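PDB 3IEG: DnaJ homolog subfamily C member 3 from Mus musculus, which acts as a co-chaperone in the unfolded protein response, binding misfolded proteins through its TPR domain, stimulating HSC70 ATPase activity and inhibiting the kinase GCN2. Local coordinates for residues R124-D129 against I140-K145; E169-I174 against L201-L206. All coordinates share one frame; numbering follows the deposited sequence.

Contact 1: residues R124-D129 against I140-K145; sequences RSQALD and ITFLDK
Phe142 lays one face of its ring against Gln126. Gln126 CB sits over the ring centre, 3.7 Å from the Phe142 centroid and 3° off the normal, a CH-pi contact. Phe142 has CG anti to its carbonyl carbon, which sends the ring across to helix 104-132. The Gln126 chain runs on beyond CG, extended and at about a right angle to the phenylalanine side chain. The Gln126 amide is tilted 34° from the ring plane, with Gln126 OE1 3.6 Å from Phe142 CE2. The looser side is at the Gln126 amide, where both residues stay partly exposed to solvent. The tight side is apolar and lies at buried Ala127. Ala127 CB rests 3.8 Å from Phe142 CB and 4.0 Å from Leu143 CD2. The axes of the two segments come within 8.3 Å, consistent with the small Ala127 side chain at the crossing. They run roughly antiparallel, at 147°, as the two helices of a TPR hairpin do; both segments belong to TPR 4. Leu123, one turn before Ala127, also touches Phe142. Leu143 reaches on to Leu159 of helix 154-166, and Asp144 salt-bridges Arg160, so the hairpin packs against the first helix of TPR 5.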
# COMPACT_ATOMS: atom_id res chain seq x y z
N ARG A 124 -19.00 12.30 -7.40
CA ARG A 124 -18.34 12.70 -6.17
C ARG A 124 -19.37 12.88 -5.04
O ARG A 124 -19.18 12.37 -3.95
CB ARG A 124 -17.53 13.97 -6.41
CG ARG A 124 -16.51 14.22 -5.38
CD ARG A 124 -15.66 15.40 -5.76
NE ARG A 124 -14.51 15.49 -4.87
CZ ARG A 124 -14.50 16.23 -3.77
NH1 ARG A 124 -15.56 16.94 -3.45
NH2 ARG A 124 -13.44 16.23 -2.99
N SER A 125 -20.46 13.59 -5.33
CA SER A 125 -21.57 13.75 -4.37
C SER A 125 -22.09 12.39 -3.90
O SER A 125 -22.22 12.17 -2.70
CB SER A 125 -22.71 14.55 -4.99
OG SER A 125 -22.32 15.90 -5.13
N GLN A 126 -22.37 11.49 -4.84
CA GLN A 126 -22.83 10.15 -4.53
C GLN A 126 -21.83 9.35 -3.68
O GLN A 126 -22.23 8.57 -2.81
CB GLN A 126 -23.12 9.41 -5.82
CG GLN A 126 -24.25 10.04 -6.63
CD GLN A 126 -24.59 9.23 -7.86
OE1 GLN A 126 -23.74 8.98 -8.72
NE2 GLN A 126 -25.84 8.80 -7.96
N ALA A 127 -20.54 9.53 -3.94
CA ALA A 127 -19.48 8.87 -3.20
C ALA A 127 -19.40 9.41 -1.77
O ALA A 127 -19.41 8.64 -0.83
CB ALA A 127 -18.13 9.03 -3.91
N LEU A 128 -19.32 10.74 -1.63
CA LEU A 128 -19.26 11.38 -0.32
C LEU A 128 -20.54 11.13 0.47
O LEU A 128 -20.49 10.93 1.68
CB LEU A 128 -19.06 12.88 -0.44
CG LEU A 128 -17.78 13.37 -1.10
CD1 LEU A 128 -17.67 14.89 -0.96
CD2 LEU A 128 -16.58 12.69 -0.49
N ASP A 129 -21.67 11.15 -0.23
CA ASP A 129 -22.96 10.90 0.40
C ASP A 129 -23.05 9.49 0.95
O ASP A 129 -23.48 9.31 2.09
CB ASP A 129 -24.13 11.17 -0.56
CG ASP A 129 -25.48 10.72 0.00
OD1 ASP A 129 -26.16 11.55 0.65
OD2 ASP A 129 -25.84 9.53 -0.17
N ILE A 140 -17.49 2.63 -2.48
CA ILE A 140 -16.40 2.10 -3.32
C ILE A 140 -16.79 2.11 -4.79
O ILE A 140 -16.00 2.53 -5.64
CB ILE A 140 -15.80 0.70 -2.88
CG1 ILE A 140 -16.61 -0.48 -3.44
CG2 ILE A 140 -15.56 0.59 -1.36
CD1 ILE A 140 -15.85 -1.28 -4.52
N THR A 141 -18.02 1.69 -5.07
CA THR A 141 -18.55 1.63 -6.44
C THR A 141 -18.35 2.96 -7.14
O THR A 141 -17.77 3.02 -8.22
CB THR A 141 -20.04 1.23 -6.44
OG1 THR A 141 -20.16 -0.11 -5.98
CG2 THR A 141 -20.64 1.33 -7.85
N PHE A 142 -18.79 4.03 -6.49
CA PHE A 142 -18.68 5.36 -7.04
C PHE A 142 -17.23 5.79 -7.14
O PHE A 142 -16.83 6.37 -8.15
CB PHE A 142 -19.48 6.36 -6.20
CG PHE A 142 -20.95 6.08 -6.14
CD1 PHE A 142 -21.57 5.88 -4.91
CD2 PHE A 142 -21.72 6.04 -7.29
CE1 PHE A 142 -22.95 5.63 -4.84
CE2 PHE A 142 -23.10 5.79 -7.22
CZ PHE A 142 -23.71 5.59 -5.99
N LEU A 143 -16.44 5.49 -6.13
CA LEU A 143 -15.03 5.89 -6.14
C LEU A 143 -14.27 5.15 -7.23
O LEU A 143 -13.41 5.72 -7.87
CB LEU A 143 -14.37 5.72 -4.77
CG LEU A 143 -14.87 6.65 -3.66
CD1 LEU A 143 -14.58 6.02 -2.31
CD2 LEU A 143 -14.27 8.04 -3.73
N ASP A 144 -14.62 3.89 -7.44
CA ASP A 144 -14.02 3.12 -8.53
C ASP A 144 -14.17 3.87 -9.85
O ASP A 144 -13.19 4.05 -10.57
CB ASP A 144 -14.67 1.74 -8.65
CG ASP A 144 -14.14 0.75 -7.62
OD1 ASP A 144 -13.02 0.94 -7.08
OD2 ASP A 144 -14.86 -0.23 -7.35
N LYS A 145 -15.39 4.30 -10.15
CA LYS A 145 -15.68 5.08 -11.35
C LYS A 145 -14.91 6.39 -11.40
O LYS A 145 -14.24 6.68 -12.38
CB LYS A 145 -17.19 5.34 -11.50
CG LYS A 145 -17.87 4.63 -12.69
CD LYS A 145 -18.53 3.31 -12.28
CE LYS A 145 -20.03 3.50 -11.97
NZ LYS A 145 -20.69 2.20 -11.60

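Contact 2: residues E169-I174 against L201-L206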
# COMPACT_ATOMS: atom_id res chain seq x y z
N GLU A 169 -11.04 -4.95 4.90
CA GLU A 169 -10.11 -5.32 3.83
C GLU A 169 -8.82 -4.52 3.93
O GLU A 169 -8.49 -3.74 3.04
CB GLU A 169 -10.77 -5.07 2.46
CG GLU A 169 -12.05 -5.84 2.22
CD GLU A 169 -11.83 -7.18 1.54
OE1 GLU A 169 -10.71 -7.74 1.63
OE2 GLU A 169 -12.77 -7.65 0.87
N PRO A 170 -8.07 -4.71 5.04
CA PRO A 170 -6.90 -3.86 5.29
C PRO A 170 -5.82 -3.90 4.21
O PRO A 170 -5.20 -2.87 3.96
CB PRO A 170 -6.35 -4.38 6.63
CG PRO A 170 -6.92 -5.76 6.77
CD PRO A 170 -8.26 -5.69 6.13
N ARG A 171 -5.60 -5.05 3.58
CA ARG A 171 -4.59 -5.14 2.54
C ARG A 171 -4.95 -4.31 1.31
O ARG A 171 -4.07 -3.80 0.62
CB ARG A 171 -4.30 -6.59 2.13
CG ARG A 171 -3.94 -7.49 3.29
CD ARG A 171 -2.97 -8.59 2.88
NE ARG A 171 -1.68 -8.43 3.55
CZ ARG A 171 -1.37 -8.93 4.74
NH1 ARG A 171 -2.26 -9.64 5.41
NH2 ARG A 171 -0.18 -8.72 5.26
N LYS A 172 -6.23 -4.17 1.04
CA LYS A 172 -6.66 -3.34 -0.07
C LYS A 172 -6.44 -1.88 0.28
O LYS A 172 -5.97 -1.09 -0.54
CB LYS A 172 -8.12 -3.62 -0.45
CG LYS A 172 -8.31 -4.95 -1.18
CD LYS A 172 -9.72 -5.09 -1.72
CE LYS A 172 -9.85 -6.36 -2.53
NZ LYS A 172 -11.15 -6.42 -3.28
N ALA A 173 -6.73 -1.55 1.54
CA ALA A 173 -6.51 -0.21 2.06
C ALA A 173 -5.04 0.21 2.01
O ALA A 173 -4.73 1.29 1.53
CB ALA A 173 -7.06 -0.10 3.47
N ILE A 174 -4.14 -0.66 2.47
CA ILE A 174 -2.69 -0.38 2.39
C ILE A 174 -2.30 -0.01 0.97
O ILE A 174 -1.54 0.93 0.75
CB ILE A 174 -1.78 -1.56 2.93
CG1 ILE A 174 -1.96 -2.85 2.12
CG2 ILE A 174 -2.05 -1.86 4.42
CD1 ILE A 174 -0.89 -3.17 0.99
N LEU A 201 -2.56 -6.37 11.43
CA LEU A 201 -2.44 -7.60 10.64
C LEU A 201 -1.48 -8.62 11.22
O LEU A 201 -1.55 -9.80 10.88
CB LEU A 201 -2.05 -7.29 9.20
CG LEU A 201 -3.23 -6.91 8.30
CD1 LEU A 201 -2.70 -6.27 7.02
CD2 LEU A 201 -4.15 -8.10 8.01
N GLY A 202 -0.58 -8.18 12.10
CA GLY A 202 0.44 -9.07 12.62
C GLY A 202 1.78 -8.92 11.93
O GLY A 202 2.75 -9.52 12.35
N ASP A 203 1.83 -8.11 10.87
CA ASP A 203 3.08 -7.84 10.16
C ASP A 203 3.95 -6.81 10.89
O ASP A 203 4.14 -5.68 10.41
CB ASP A 203 2.79 -7.38 8.73
CG ASP A 203 2.19 -8.48 7.88
OD1 ASP A 203 2.13 -9.65 8.32
OD2 ASP A 203 1.78 -8.19 6.74
N HIS A 204 4.49 -7.21 12.03
CA HIS A 204 5.26 -6.32 12.87
C HIS A 204 6.46 -5.70 12.18
O HIS A 204 6.78 -4.53 12.42
CB HIS A 204 5.68 -7.02 14.18
CG HIS A 204 6.31 -8.36 13.98
ND1 HIS A 204 7.67 -8.54 13.80
CD2 HIS A 204 5.76 -9.60 13.95
CE1 HIS A 204 7.93 -9.82 13.66
NE2 HIS A 204 6.79 -10.49 13.76
N GLU A 205 7.10 -6.44 11.29
CA GLU A 205 8.30 -5.93 10.64
C GLU A 205 8.03 -4.79 9.66
O GLU A 205 8.69 -3.75 9.71
CB GLU A 205 9.07 -7.05 9.97
CG GLU A 205 10.52 -6.70 9.75
CD GLU A 205 11.28 -7.77 9.03
OE1 GLU A 205 12.50 -7.90 9.28
OE2 GLU A 205 10.66 -8.49 8.20
N LEU A 206 7.07 -4.99 8.76
CA LEU A 206 6.68 -3.95 7.81
C LEU A 206 6.09 -2.75 8.53
O LEU A 206 6.39 -1.62 8.17
CB LEU A 206 5.68 -4.48 6.77
CG LEU A 206 6.22 -5.53 5.78
CD1 LEU A 206 5.07 -6.34 5.15
CD2 LEU A 206 7.14 -4.91 4.70
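The Arg171 chain leaves its helix with CG anti to the carbonyl carbon, then bends at chi2 (-148°) and chi3 (114°). These bends lay the guanidinium over Leu201 and aim one terminal nitrogen at Asp203. Asp203 also holds CG anti to its carbonyl carbon, and its carboxylate comes from the opposite direction. The charged groups form a salt bridge, with Arg171 NH2 2.5 Å from Asp203 OD2. OD2 lies at the edge of the guanidinium, near its plane, yet the flat groups are turned 51° apart. The bridge runs through one oxygen and one nitrogen, since Asp203 OD1 stands farther off.

Leu201 spreads its two methyls over Arg171 and Pro170. Leu201 CD1 sits over the guanidinium face, 3.7 Å from Arg171 CZ. Leu201 CD2 packs 3.8 Å from Pro170 CG and also touches Arg171 NH1. With an alanine in place of Leu201 the guanidinium face is likely to lose its apolar cover, and a gap to open beside the Pro170 ring.

Gly202 takes positive phi in a Schellman motif that ends helix 188-201. Asp203 follows at the N-cap position of helix 204-217, without a side-chain capping bond. The contact joins the start of the second TPR 5 helix to the interhelix turn of TPR 6. Its chemistry is a surface ion pair with a hydrophobic underside, so leucine packing is likely to steady the arginine while charge attraction sets its direction.

Overall arrangement
Contact 1 lies within one repeat, pairing segments of helices 104-132 and 136-149 that both lie in TPR 4. Contact 2 joins consecutive repeats, TPR 5 and TPR 6. They share no helix and follow one another along the chain, with centres 24 Å apart and nearest atoms about 7 Å apart. Helix 154-166 lies between them in sequence and touches a residue of each, Leu143 and Ala173. Contact 1 is partly buried, and its touching groups are mainly apolar. Contact 2 is a surface contact made at helix ends and a turn, where a charged pair joins the apolar packing. The buried areas are nearly equal, 211 and 206 Å².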